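Local coordinates for endo-1,3-beta-glucanase, family GH16 (Zobellia galactanivorans, PDB 5FUI), which probably helps a marine laminarinase hold on to its polysaccharide, through a C-terminal family 6 carbohydrate-binding module that binds laminarin, at residues Phe114-Ile119 and Trp123-Ile128; Ile60-Ala65 and Phe73-Glu78; Pro90-Gly93 and Trp98-Val101. All coordinates share one frame; numbering follows the deposited sequence.

Contact 1 of 3, residues Phe114-Ile119 and Trp123-Ile128; sequences FGLYSI and WNINWI. With MG (magnesium ion), chain E; APY (2-aminomethyl-pyridine), chain C.
Leu116 and Ile128 meet across two strands, 114-118 and 124-128, that run nearly antiparallel at 163° but with axes 11.2 Å apart, too far for backbone pairing; they belong to opposing sheets, and side chains fill the space between. Leu116 touches two isoleucines of the facing strand. Its CD1 reaches 4.0 Å to Ile125 CD1 and the same distance to Ile128 CD1; with Ile128 it meets tip to tip. Further along, the CG2 methyl of Ile128 lies 4.1 Å from CE2 of the Phe114 ring, passing alongside rather than meeting it end on. At the other end the contact turns polar. Trp123 has CG between its own backbone N and carbonyl carbon (chi1 56°), which lays the indole across the gap, NE1 foremost, to donate to Ser118 OG at 3.2 Å; the bond is somewhat bent (148° at the hydrogen), OG lying a little out of the indole plane. Ser118 OG is also hydrogen-bonded to Asn40 O, and the indole stacks with Phe73. A leucine in place of Trp123 would probably leave Ser118 OG without this N-H and Phe73 without its stacking partner. On the far side of strand 124-128, Asn126 binds magnesium through O and OD1, with Glu14, Glu16, Glu34 and a water completing the site. The apolar layer between the two strands is the interior of a beta-sandwich, the jelly-roll fold of family 6 carbohydrate-binding modules.

Contact 2 of 3, residues Ile60-Ala65 and Phe73-Glu78; sequences IEYRVA and FSSDLE. With APY (2-aminomethyl-pyridine), chain C.
Tyr62 and Phe73 form the dense part of this contact, an edge-to-face (T-shaped) pair with ring centroids 5.1 Å apart and planes at 73°. Phe73 supplies the edge: its CE2 sits 3.7 Å from Tyr62 CD2, over one face of the tyrosine and offset toward the rim, while CZ lies close to CG of the same ring. A chi1 of 61° swings the phenylalanine ring across the gap and points its edge at Tyr62. Val64 fits more slackly, its CG1 methyl 4.2 Å from Phe73 CE1 and set obliquely to the ring. Strands 60-65 and 73-77 lie in the two facing sheets of the beta-sandwich, their axes 11.1 Å apart and inclined at 138°, and these side chains fill the layer between them. Toward Ser75 the tyrosine packs by its end, OH lying 3.4 Å from Ser75 CB. The polar link there is Gln103 OE1, hydrogen-bonded to both Tyr62 OH and Ser75 OG, which satisfies two buried hydroxyls with one amide oxygen. The other side of strand 73-77 looks outward, and there the packing gives way to a ligand site. Asp76 takes a hydrogen bond from the amine N of APY through OD2 at 2.7 Å and a weak one through OD1. Asp76 OD1 also accepts from Gly80 N, a second bond that probably helps fix how the carboxylate is turned toward the ligand.

Contact 3 of 3, residues Pro90-Gly93 and Trp98-Val101; sequences PNTG and WTTV
Thr92 and Pro90 of the loop pack on Thr99 and Val101 of strand 98-101, methyl and ring carbons making the contact, with no hydrogen bond from one segment to the other. The tightest touch is methyl to methyl: Thr92 CG2 rests 3.5 Å from Thr99 CG2, the two side chains crossing at a slant. Beside it the Pro90 ring leans on Val101, with CD 3.6 Å from Val101 CG1 and CG lying along the same methyl. The same proline CD is 4.1 Å from Thr99 CG2, so the Thr99 methyl touches both Pro90 and Thr92. The rotation of Thr92 (chi1 62°) turns CG2 to the strand and sends OG1 to backbone carbonyls, where it is hydrogen-bonded chiefly to Asn97 O, with Ser66 O as a second partner. An Asx turn shapes the loop behind it, Asn91 OD1 accepting from Gly93 N at 2.8 Å in the carbonyl plane. Gly93 has a positive phi of 76°, which suits a glycine, and Asn91 ND2 is hydrogen-bonded to Asp69 OD1. The contact thus lays the loop that follows strand 82-88 against strand 97-107, an outermost strand of the four-stranded sheet, whose backbone pairs with strand 56-66 at Thr99 with Val64 and Val101 with Tyr62.

How the contacts relate
Along the chain the contacts come in series: contact 2, then contact 3, then contact 1. Contacts 1 and 2 have centres about 5 Å apart near the middle of the module and bridge the same two sheets, strands 56-66 and 124-131 being neighbours in one and 72-77 and 110-118 in the other. Contact 3 lies at the surface, its centre about 13 Å from that of contact 1 and 14 Å from that of contact 2, yet Trp98 packs on Asn124 and Asn126 of contact 1. Contacts 1 and 2 thus form one core, with a 2-aminomethyl-pyridine pocket outside the five-stranded sheet and magnesium beside the other, while contact 3 closes a surface loop onto the edge strand.

Contact 1 of 3, residues Phe114-Ile119 and Trp123-Ile128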
ATOM      1  N   PHE A 114       2.740   5.219  -8.410  1.00 11.33           N
ATOM      2  CA  PHE A 114       1.728   4.822  -7.405  1.00 12.29           C
ATOM      3  C   PHE A 114       2.203   5.199  -6.014  1.00 10.90           C
ATOM      4  O   PHE A 114       3.346   4.851  -5.659  1.00 12.27           O
ATOM      5  CB  PHE A 114       1.517   3.321  -7.577  1.00 12.98           C
ATOM      6  CG  PHE A 114       0.504   2.686  -6.632  1.00 11.91           C
ATOM      7  CD1 PHE A 114      -0.869   2.766  -6.862  1.00 15.48           C
ATOM      8  CD2 PHE A 114       0.960   1.961  -5.566  1.00 15.56           C
ATOM      9  CE1 PHE A 114      -1.749   2.170  -5.970  1.00 12.93           C
ATOM     10  CE2 PHE A 114       0.077   1.348  -4.701  1.00 15.84           C
ATOM     11  CZ  PHE A 114      -1.268   1.476  -4.888  1.00 12.99           C
ATOM     12  N   GLY A 115       1.411   5.958  -5.229  1.00 12.00           N
ATOM     13  CA  GLY A 115       1.859   6.445  -3.958  1.00 10.22           C
ATOM     14  C   GLY A 115       0.960   5.960  -2.821  1.00 10.38           C
ATOM     15  O   GLY A 115      -0.265   5.913  -2.985  1.00 12.04           O
ATOM     16  N   LEU A 116       1.579   5.632  -1.677  1.00  9.96           N
ATOM     17  CA  LEU A 116       0.846   5.330  -0.428  1.00  7.84           C
ATOM     18  C   LEU A 116       1.271   6.336   0.620  1.00  9.70           C
ATOM     19  O   LEU A 116       2.476   6.545   0.780  1.00 11.65           O
ATOM     20  CB  LEU A 116       1.207   3.882   0.096  1.00  8.31           C
ATOM     21  CG  LEU A 116       0.815   2.806  -0.922  1.00 10.07           C
ATOM     22  CD1 LEU A 116       1.151   1.450  -0.303  1.00 13.05           C
ATOM     23  CD2 LEU A 116      -0.649   2.947  -1.262  1.00 13.06           C
ATOM     24  N   TYR A 117       0.294   6.986   1.242  1.00 10.05           N
ATOM     25  CA  TYR A 117       0.643   8.051   2.156  1.00  8.89           C
ATOM     26  C   TYR A 117      -0.018   7.763   3.483  1.00  9.57           C
ATOM     27  O   TYR A 117      -1.252   7.612   3.566  1.00 10.36           O
ATOM     28  CB  TYR A 117       0.070   9.381   1.563  1.00  9.96           C
ATOM     29  CG  TYR A 117       0.833  10.625   1.963  1.00 15.13           C
ATOM     30  CD1 TYR A 117       0.896  11.020   3.288  1.00 13.49           C
ATOM     31  CD2 TYR A 117       1.563  11.383   1.000  1.00 15.46           C
ATOM     32  CE1 TYR A 117       1.604  12.174   3.680  1.00 18.43           C
ATOM     33  CE2 TYR A 117       2.252  12.512   1.350  1.00 13.51           C
ATOM     34  CZ  TYR A 117       2.234  12.942   2.664  1.00 12.24           C
ATOM     35  OH  TYR A 117       2.991  14.070   2.974  1.00 14.50           O
ATOM     36  N   SER A 118       0.764   7.718   4.549  1.00  8.80           N
ATOM     37  CA  SER A 118       0.227   7.430   5.869  1.00 10.48           C
ATOM     38  C   SER A 118      -0.460   8.652   6.476  1.00 11.93           C
ATOM     39  O   SER A 118       0.176   9.681   6.773  1.00 12.69           O
ATOM     40  CB  SER A 118       1.378   7.022   6.771  1.00 11.45           C
ATOM     41  OG  SER A 118       0.866   6.712   8.077  1.00 11.02           O
ATOM     42  N   ILE A 119      -1.755   8.517   6.640  1.00  9.66           N
ATOM     43  CA  ILE A 119      -2.552   9.519   7.361  1.00 11.47           C
ATOM     44  C   ILE A 119      -2.400   9.328   8.852  1.00 11.57           C
ATOM     45  O   ILE A 119      -2.222  10.332   9.599  1.00 13.74           O
ATOM     46  CB  ILE A 119      -4.042   9.351   6.980  1.00 12.70           C
ATOM     47  CG1 ILE A 119      -4.179   9.699   5.471  1.00 11.21           C
ATOM     48  CG2 ILE A 119      -4.948  10.242   7.877  1.00 12.90           C
ATOM     49  CD1 ILE A 119      -5.555   9.245   4.925  1.00 11.71           C
ATOM     50  N   TRP A 123       1.035   1.067  11.442  1.00 11.29           N
ATOM     51  CA  TRP A 123       0.659  -0.066  10.596  1.00 10.13           C
ATOM     52  C   TRP A 123       1.851  -0.487   9.778  1.00  9.85           C
ATOM     53  O   TRP A 123       2.834   0.293   9.594  1.00  9.92           O
ATOM     54  CB  TRP A 123      -0.565   0.269   9.683  1.00 10.57           C
ATOM     55  CG  TRP A 123      -0.321   1.507   8.814  1.00  9.13           C
ATOM     56  CD1 TRP A 123      -0.412   2.820   9.233  1.00 10.82           C
ATOM     57  CD2 TRP A 123       0.102   1.542   7.410  1.00  9.04           C
ATOM     58  NE1 TRP A 123      -0.145   3.692   8.174  1.00 10.46           N
ATOM     59  CE2 TRP A 123       0.216   2.929   7.057  1.00  9.69           C
ATOM     60  CE3 TRP A 123       0.398   0.566   6.430  1.00 10.84           C
ATOM     61  CZ2 TRP A 123       0.610   3.333   5.788  1.00  9.04           C
ATOM     62  CZ3 TRP A 123       0.735   1.013   5.125  1.00 10.48           C
ATOM     63  CH2 TRP A 123       0.846   2.370   4.843  1.00  9.85           C
ATOM     64  N   ASN A 124       1.812  -1.791   9.387  1.00  8.73           N
ATOM     65  CA  ASN A 124       2.900  -2.385   8.540  1.00  8.93           C
ATOM     66  C   ASN A 124       2.313  -2.801   7.208  1.00  9.22           C
ATOM     67  O   ASN A 124       1.061  -3.107   7.150  1.00  8.97           O
ATOM     68  CB  ASN A 124       3.485  -3.619   9.183  1.00  9.78           C
ATOM     69  CG  ASN A 124       4.288  -3.347  10.467  1.00 10.43           C
ATOM     70  OD1 ASN A 124       4.460  -4.302  11.285  1.00 14.10           O
ATOM     71  ND2 ASN A 124       4.714  -2.146  10.691  1.00  9.02           N
ATOM     72  N   ILE A 125       3.116  -2.898   6.146  1.00  8.84           N
ATOM     73  CA  ILE A 125       2.607  -3.447   4.896  1.00  8.54           C
ATOM     74  C   ILE A 125       3.663  -4.326   4.209  1.00  9.10           C
ATOM     75  O   ILE A 125       4.835  -3.959   4.139  1.00  9.70           O
ATOM     76  CB  ILE A 125       2.109  -2.287   3.976  1.00  8.10           C
ATOM     77  CG1 ILE A 125       1.634  -2.886   2.662  1.00  8.65           C
ATOM     78  CG2 ILE A 125       3.262  -1.216   3.751  1.00 10.82           C
ATOM     79  CD1 ILE A 125       0.777  -1.904   1.850  1.00 10.03           C
ATOM     80  N   ASN A 126       3.195  -5.461   3.707  1.00  7.98           N
ATOM     81  CA  ASN A 126       4.035  -6.480   3.104  1.00  9.02           C
ATOM     82  C   ASN A 126       4.060  -6.316   1.546  1.00  9.46           C
ATOM     83  O   ASN A 126       5.156  -6.266   0.920  1.00 11.22           O
ATOM     84  CB  ASN A 126       3.539  -7.900   3.504  1.00  9.78           C
ATOM     85  CG  ASN A 126       4.358  -9.034   2.921  1.00 12.94           C
ATOM     86  OD1 ASN A 126       5.419  -8.843   2.372  1.00 13.89           O
ATOM     87  ND2 ASN A 126       3.841 -10.271   3.072  1.00 12.24           N
ATOM     88  N   TRP A 127       2.868  -6.167   0.951  1.00  9.81           N
ATOM     89  CA  TRP A 127       2.776  -6.048  -0.499  1.00  9.58           C
ATOM     90  C   TRP A 127       1.419  -5.442  -0.842  1.00  8.30           C
ATOM     91  O   TRP A 127       0.535  -5.293  -0.019  1.00 10.44           O
ATOM     92  CB  TRP A 127       2.966  -7.436  -1.241  1.00 10.66           C
ATOM     93  CG  TRP A 127       2.222  -8.604  -0.713  1.00 10.07           C
ATOM     94  CD1 TRP A 127       2.767  -9.706  -0.034  1.00 10.39           C
ATOM     95  CD2 TRP A 127       0.786  -8.856  -0.827  1.00 10.73           C
ATOM     96  NE1 TRP A 127       1.739 -10.617   0.287  1.00 11.85           N
ATOM     97  CE2 TRP A 127       0.542 -10.166  -0.183  1.00 10.77           C
ATOM     98  CE3 TRP A 127      -0.322  -8.162  -1.411  1.00 10.00           C
ATOM     99  CZ2 TRP A 127      -0.708 -10.761  -0.163  1.00 11.32           C
ATOM    100  CZ3 TRP A 127      -1.594  -8.775  -1.305  1.00 10.74           C
ATOM    101  CH2 TRP A 127      -1.777 -10.012  -0.685  1.00 12.09           C
ATOM    102  N   ILE A 128       1.344  -5.085  -2.129  1.00  9.80           N
ATOM    103  CA  ILE A 128       0.179  -4.569  -2.804  1.00  9.44           C
ATOM    104  C   ILE A 128      -0.117  -5.520  -3.995  1.00 10.54           C
ATOM    105  O   ILE A 128       0.831  -5.977  -4.674  1.00 11.84           O
ATOM    106  CB  ILE A 128       0.392  -3.120  -3.349  1.00  9.77           C
ATOM    107  CG1 ILE A 128       0.868  -2.164  -2.233  1.00 11.30           C
ATOM    108  CG2 ILE A 128      -0.896  -2.616  -4.024  1.00 10.20           C
ATOM    109  CD1 ILE A 128       2.331  -1.791  -2.362  1.00 16.67           C
TER
HETATM  110 MG    MG E1386       7.082  -7.634   1.212  1.00 10.89          MG
HETATM  111  N   APY C 132       1.927  10.267  -3.453  1.00 26.35           N
HETATM  112  CM  APY C 132       2.560   9.594  -2.336  1.00 27.45           C
HETATM  113  C2  APY C 132       3.708  10.589  -2.342  1.00 27.43           C
HETATM  114  C3  APY C 132       3.674  11.638  -1.454  1.00 23.44           C
HETATM  115  C4  APY C 132       4.675  12.639  -1.472  1.00 24.16           C
HETATM  116  C5  APY C 132       5.651  12.599  -2.483  1.00 29.16           C
HETATM  117  C6  APY C 132       5.674  11.548  -3.386  1.00 27.69           C
HETATM  118  N1  APY C 132       4.674  10.597  -3.328  1.00 24.55           N
HETATM  119  O   HOH W   1       8.391  -9.462   0.564  1.00 30.25           O

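Contact 2 of 3, residues Ile60-Ala65 and Phe73-Glu78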
ATOM      1  N   ILE A  60      -7.594  -3.493  -5.693  1.00  9.30           N
ATOM      2  CA  ILE A  60      -6.231  -3.298  -5.188  1.00  9.62           C
ATOM      3  C   ILE A  60      -6.252  -3.780  -3.714  1.00  9.09           C
ATOM      4  O   ILE A  60      -7.013  -3.305  -2.874  1.00 10.59           O
ATOM      5  CB  ILE A  60      -5.728  -1.856  -5.257  1.00  8.72           C
ATOM      6  CG1 ILE A  60      -5.961  -1.260  -6.717  1.00  9.97           C
ATOM      7  CG2 ILE A  60      -4.248  -1.875  -4.842  1.00 11.36           C
ATOM      8  CD1 ILE A  60      -5.337   0.146  -6.852  1.00 11.61           C
ATOM      9  N   GLU A  61      -5.418  -4.802  -3.490  1.00  9.72           N
ATOM     10  CA  GLU A  61      -5.292  -5.484  -2.168  1.00  9.87           C
ATOM     11  C   GLU A  61      -4.032  -5.051  -1.496  1.00  9.58           C
ATOM     12  O   GLU A  61      -3.019  -4.836  -2.178  1.00  9.92           O
ATOM     13  CB  GLU A  61      -5.202  -7.004  -2.334  1.00 10.10           C
ATOM     14  CG  GLU A  61      -6.520  -7.686  -2.779  1.00 11.77           C
ATOM     15  CD  GLU A  61      -6.195  -9.093  -3.159  1.00 15.20           C
ATOM     16  OE1 GLU A  61      -5.689  -9.292  -4.288  1.00 14.15           O
ATOM     17  OE2 GLU A  61      -6.398 -10.039  -2.311  1.00 21.19           O
ATOM     18  N   TYR A  62      -4.087  -4.934  -0.173  1.00  8.35           N
ATOM     19  CA  TYR A  62      -2.969  -4.496   0.649  1.00  8.04           C
ATOM     20  C   TYR A  62      -2.795  -5.465   1.791  1.00  8.55           C
ATOM     21  O   TYR A  62      -3.732  -5.689   2.582  1.00  9.00           O
ATOM     22  CB  TYR A  62      -3.188  -3.049   1.238  1.00  8.64           C
ATOM     23  CG  TYR A  62      -3.462  -2.022   0.161  1.00  8.16           C
ATOM     24  CD1 TYR A  62      -4.711  -1.793  -0.337  1.00  8.41           C
ATOM     25  CD2 TYR A  62      -2.375  -1.295  -0.390  1.00  9.88           C
ATOM     26  CE1 TYR A  62      -4.907  -0.826  -1.338  1.00  8.18           C
ATOM     27  CE2 TYR A  62      -2.559  -0.329  -1.398  1.00  9.76           C
ATOM     28  CZ  TYR A  62      -3.806  -0.134  -1.856  1.00  8.54           C
ATOM     29  OH  TYR A  62      -3.999   0.831  -2.809  1.00  9.87           O
ATOM     30  N   ARG A  63      -1.610  -6.078   1.863  1.00  7.80           N
ATOM     31  CA  ARG A  63      -1.281  -7.061   2.919  1.00  8.41           C
ATOM     32  C   ARG A  63      -0.667  -6.322   4.057  1.00  7.85           C
ATOM     33  O   ARG A  63       0.460  -5.814   3.979  1.00  9.81           O
ATOM     34  CB  ARG A  63      -0.398  -8.158   2.352  1.00  8.32           C
ATOM     35  CG  ARG A  63      -0.084  -9.360   3.283  1.00 10.03           C
ATOM     36  CD  ARG A  63      -1.411 -10.120   3.486  1.00  9.96           C
ATOM     37  NE  ARG A  63      -1.157 -11.372   4.229  1.00  8.94           N
ATOM     38  CZ  ARG A  63      -2.137 -12.181   4.643  1.00 10.38           C
ATOM     39  NH1 ARG A  63      -3.440 -11.885   4.405  1.00 11.75           N
ATOM     40  NH2 ARG A  63      -1.832 -13.296   5.348  1.00 12.77           N
ATOM     41  N   VAL A  64      -1.462  -6.167   5.122  1.00  7.89           N
ATOM     42  CA  VAL A  64      -1.165  -5.191   6.228  1.00  8.49           C
ATOM     43  C   VAL A  64      -1.234  -5.850   7.611  1.00  9.04           C
ATOM     44  O   VAL A  64      -1.869  -6.896   7.770  1.00  9.26           O
ATOM     45  CB  VAL A  64      -2.125  -3.962   6.194  1.00  7.55           C
ATOM     46  CG1 VAL A  64      -1.843  -3.153   4.900  1.00  9.08           C
ATOM     47  CG2 VAL A  64      -3.599  -4.358   6.288  1.00  9.76           C
ATOM     48  N   ALA A  65      -0.613  -5.223   8.616  1.00  8.26           N
ATOM     49  CA  ALA A  65      -0.733  -5.667   9.995  1.00  8.42           C
ATOM     50  C   ALA A  65      -0.710  -4.479  10.907  1.00  9.62           C
ATOM     51  O   ALA A  65      -0.092  -3.423  10.571  1.00  9.33           O
ATOM     52  CB  ALA A  65       0.512  -6.520  10.308  1.00  9.70           C
ATOM     53  N   PHE A  73      -4.195   4.918   5.551  1.00  8.85           N
ATOM     54  CA  PHE A  73      -3.352   5.465   4.480  1.00  9.24           C
ATOM     55  C   PHE A  73      -4.181   5.730   3.237  1.00  9.20           C
ATOM     56  O   PHE A  73      -5.300   5.195   3.091  1.00 10.81           O
ATOM     57  CB  PHE A  73      -2.135   4.561   4.166  1.00 10.72           C
ATOM     58  CG  PHE A  73      -2.490   3.173   3.695  1.00  9.43           C
ATOM     59  CD1 PHE A  73      -2.619   2.100   4.667  1.00  9.64           C
ATOM     60  CD2 PHE A  73      -2.621   2.899   2.321  1.00 11.07           C
ATOM     61  CE1 PHE A  73      -2.862   0.836   4.183  1.00 11.19           C
ATOM     62  CE2 PHE A  73      -2.879   1.616   1.872  1.00 12.85           C
ATOM     63  CZ  PHE A  73      -2.965   0.570   2.793  1.00 11.71           C
ATOM     64  N   SER A  74      -3.653   6.616   2.390  1.00  8.53           N
ATOM     65  CA  SER A  74      -4.309   6.907   1.069  1.00  8.98           C
ATOM     66  C   SER A  74      -3.434   6.364  -0.036  1.00 11.72           C
ATOM     67  O   SER A  74      -2.221   6.225   0.119  1.00 11.60           O
ATOM     68  CB  SER A  74      -4.503   8.422   0.863  1.00 10.83           C
ATOM     69  OG  SER A  74      -3.199   9.073   0.867  1.00 14.44           O
ATOM     70  N   SER A  75      -4.092   5.993  -1.121  1.00 10.10           N
ATOM     71  CA  SER A  75      -3.376   5.592  -2.357  1.00  8.20           C
ATOM     72  C   SER A  75      -3.705   6.618  -3.470  1.00  8.95           C
ATOM     73  O   SER A  75      -4.809   7.184  -3.524  1.00  9.92           O
ATOM     74  CB  SER A  75      -3.726   4.189  -2.829  1.00  9.15           C
ATOM     75  OG  SER A  75      -5.129   4.100  -2.949  1.00 10.53           O
ATOM     76  N   ASP A  76      -2.690   6.871  -4.326  1.00  9.38           N
ATOM     77  CA  ASP A  76      -2.864   7.864  -5.388  1.00  8.87           C
ATOM     78  C   ASP A  76      -1.982   7.582  -6.567  1.00  9.40           C
ATOM     79  O   ASP A  76      -1.021   6.793  -6.449  1.00 11.54           O
ATOM     80  CB  ASP A  76      -2.556   9.274  -4.837  1.00 11.92           C
ATOM     81  CG  ASP A  76      -1.104   9.514  -4.651  1.00 12.74           C
ATOM     82  OD1 ASP A  76      -0.407   9.831  -5.610  1.00 14.43           O
ATOM     83  OD2 ASP A  76      -0.561   9.302  -3.524  1.00 21.24           O
ATOM     84  N   LEU A  77      -2.328   8.187  -7.710  1.00 11.30           N
ATOM     85  CA  LEU A  77      -1.473   8.133  -8.892  1.00 12.52           C
ATOM     86  C   LEU A  77      -0.927   9.543  -9.200  1.00 10.76           C
ATOM     87  O   LEU A  77      -1.647  10.577  -9.036  1.00 11.90           O
ATOM     88  CB  LEU A  77      -2.328   7.671 -10.096  1.00 12.36           C
ATOM     89  CG  LEU A  77      -3.016   6.325  -9.917  1.00 11.49           C
ATOM     90  CD1 LEU A  77      -3.884   6.062 -11.149  1.00 13.44           C
ATOM     91  CD2 LEU A  77      -2.043   5.198  -9.510  1.00 13.17           C
ATOM     92  N   GLU A  78       0.359   9.548  -9.608  1.00 12.26           N
ATOM     93  CA  GLU A  78       1.019  10.809 -10.065  1.00 14.00           C
ATOM     94  C   GLU A  78       0.998  11.889  -9.030  1.00 16.04           C
ATOM     95  O   GLU A  78       0.543  13.047  -9.289  1.00 17.35           O
ATOM     96  CB  GLU A  78       0.340  11.307 -11.382  1.00 15.69           C
ATOM     97  CG  GLU A  78       0.515  10.278 -12.505  1.00 19.09           C
ATOM     98  CD  GLU A  78       2.034  10.161 -12.852  1.00 24.44           C
ATOM     99  OE1 GLU A  78       2.721  11.172 -13.143  1.00 33.10           O
ATOM    100  OE2 GLU A  78       2.648   9.090 -12.796  1.00 19.73           O
TER
HETATM  101  N   APY C 132       1.927  10.267  -3.453  1.00 26.35           N
HETATM  102  CM  APY C 132       2.560   9.594  -2.336  1.00 27.45           C
HETATM  103  C2  APY C 132       3.708  10.589  -2.342  1.00 27.43           C
HETATM  104  C3  APY C 132       3.674  11.638  -1.454  1.00 23.44           C
HETATM  105  C4  APY C 132       4.675  12.639  -1.472  1.00 24.16           C
HETATM  106  C5  APY C 132       5.651  12.599  -2.483  1.00 29.16           C
HETATM  107  C6  APY C 132       5.674  11.548  -3.386  1.00 27.69           C
HETATM  108  N1  APY C 132       4.674  10.597  -3.328  1.00 24.55           N

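Contact 3 of 3, residues Pro90-Gly93 and Trp98-Val101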
ATOM      1  N   PRO A  90      -6.945  -2.835  10.005  1.00  9.63           N
ATOM      2  CA  PRO A  90      -7.489  -3.424  11.208  1.00 11.15           C
ATOM      3  C   PRO A  90      -6.428  -3.585  12.267  1.00 10.60           C
ATOM      4  O   PRO A  90      -5.249  -3.773  11.964  1.00 10.46           O
ATOM      5  CB  PRO A  90      -7.991  -4.828  10.740  1.00 11.55           C
ATOM      6  CG  PRO A  90      -8.287  -4.549   9.238  1.00 11.29           C
ATOM      7  CD  PRO A  90      -7.140  -3.686   8.804  1.00 11.13           C
ATOM      8  N   ASN A  91      -6.880  -3.578  13.511  1.00 10.30           N
ATOM      9  CA  ASN A  91      -6.007  -4.032  14.619  1.00  8.93           C
ATOM     10  C   ASN A  91      -5.974  -5.574  14.596  1.00  9.60           C
ATOM     11  O   ASN A  91      -6.953  -6.281  14.973  1.00 11.19           O
ATOM     12  CB  ASN A  91      -6.515  -3.528  15.939  1.00 10.82           C
ATOM     13  CG  ASN A  91      -5.570  -3.885  17.063  1.00 10.20           C
ATOM     14  OD1 ASN A  91      -4.778  -4.808  16.976  1.00 11.58           O
ATOM     15  ND2 ASN A  91      -5.662  -3.089  18.195  1.00 12.43           N
ATOM     16  N   THR A  92      -4.958  -6.120  13.960  1.00  9.71           N
ATOM     17  CA  THR A  92      -4.839  -7.571  13.793  1.00 10.30           C
ATOM     18  C   THR A  92      -4.164  -8.193  15.009  1.00 11.87           C
ATOM     19  O   THR A  92      -3.987  -9.415  15.045  1.00 12.24           O
ATOM     20  CB  THR A  92      -3.957  -7.896  12.559  1.00 11.02           C
ATOM     21  OG1 THR A  92      -2.637  -7.350  12.797  1.00  9.96           O
ATOM     22  CG2 THR A  92      -4.563  -7.262  11.256  1.00 13.11           C
ATOM     23  N   GLY A  93      -3.885  -7.306  16.025  1.00 10.55           N
ATOM     24  CA  GLY A  93      -3.316  -7.793  17.314  1.00 12.38           C
ATOM     25  C   GLY A  93      -1.857  -8.160  17.292  1.00 12.50           C
ATOM     26  O   GLY A  93      -1.388  -8.768  18.269  1.00 13.53           O
ATOM     27  N   TRP A  98      -0.912 -10.754   9.826  1.00  9.13           N
ATOM     28  CA  TRP A  98      -1.236 -10.084   8.539  1.00  9.91           C
ATOM     29  C   TRP A  98      -2.638 -10.355   8.115  1.00 10.96           C
ATOM     30  O   TRP A  98      -3.220 -11.420   8.415  1.00 11.75           O
ATOM     31  CB  TRP A  98      -0.268 -10.651   7.465  1.00  9.86           C
ATOM     32  CG  TRP A  98       1.124 -10.280   7.804  1.00 10.83           C
ATOM     33  CD1 TRP A  98       2.082 -11.062   8.484  1.00 11.15           C
ATOM     34  CD2 TRP A  98       1.722  -8.987   7.534  1.00 10.66           C
ATOM     35  NE1 TRP A  98       3.233 -10.304   8.682  1.00 10.06           N
ATOM     36  CE2 TRP A  98       3.069  -9.036   8.134  1.00  9.85           C
ATOM     37  CE3 TRP A  98       1.315  -7.835   6.866  1.00 10.87           C
ATOM     38  CZ2 TRP A  98       3.943  -7.938   8.080  1.00  9.98           C
ATOM     39  CZ3 TRP A  98       2.191  -6.712   6.896  1.00 10.63           C
ATOM     40  CH2 TRP A  98       3.498  -6.782   7.435  1.00 11.04           C
ATOM     41  N   THR A  99      -3.211  -9.377   7.380  1.00  8.55           N
ATOM     42  CA  THR A  99      -4.541  -9.499   6.810  1.00  9.75           C
ATOM     43  C   THR A  99      -4.575  -8.726   5.493  1.00  8.19           C
ATOM     44  O   THR A  99      -3.695  -7.868   5.268  1.00 10.24           O
ATOM     45  CB  THR A  99      -5.624  -8.986   7.841  1.00 11.70           C
ATOM     46  OG1 THR A  99      -6.885  -9.498   7.376  1.00 13.79           O
ATOM     47  CG2 THR A  99      -5.636  -7.424   7.890  1.00 11.19           C
ATOM     48  N   THR A 100      -5.535  -9.019   4.642  1.00  9.80           N
ATOM     49  CA  THR A 100      -5.613  -8.311   3.364  1.00  9.47           C
ATOM     50  C   THR A 100      -6.849  -7.438   3.264  1.00  9.38           C
ATOM     51  O   THR A 100      -7.991  -7.920   3.387  1.00 11.02           O
ATOM     52  CB  THR A 100      -5.641  -9.334   2.217  1.00  8.59           C
ATOM     53  OG1 THR A 100      -4.460 -10.175   2.313  1.00  9.97           O
ATOM     54  CG2 THR A 100      -5.539  -8.617   0.848  1.00  9.70           C
ATOM     55  N   VAL A 101      -6.615  -6.119   3.167  1.00  8.59           N
ATOM     56  CA  VAL A 101      -7.735  -5.195   2.923  1.00  8.78           C
ATOM     57  C   VAL A 101      -7.683  -4.784   1.453  1.00  9.83           C
ATOM     58  O   VAL A 101      -6.687  -4.998   0.744  1.00 10.07           O
ATOM     59  CB  VAL A 101      -7.681  -3.957   3.881  1.00  9.83           C
ATOM     60  CG1 VAL A 101      -7.850  -4.439   5.363  1.00 13.91           C
ATOM     61  CG2 VAL A 101      -6.361  -3.148   3.646  1.00 11.55           C
TER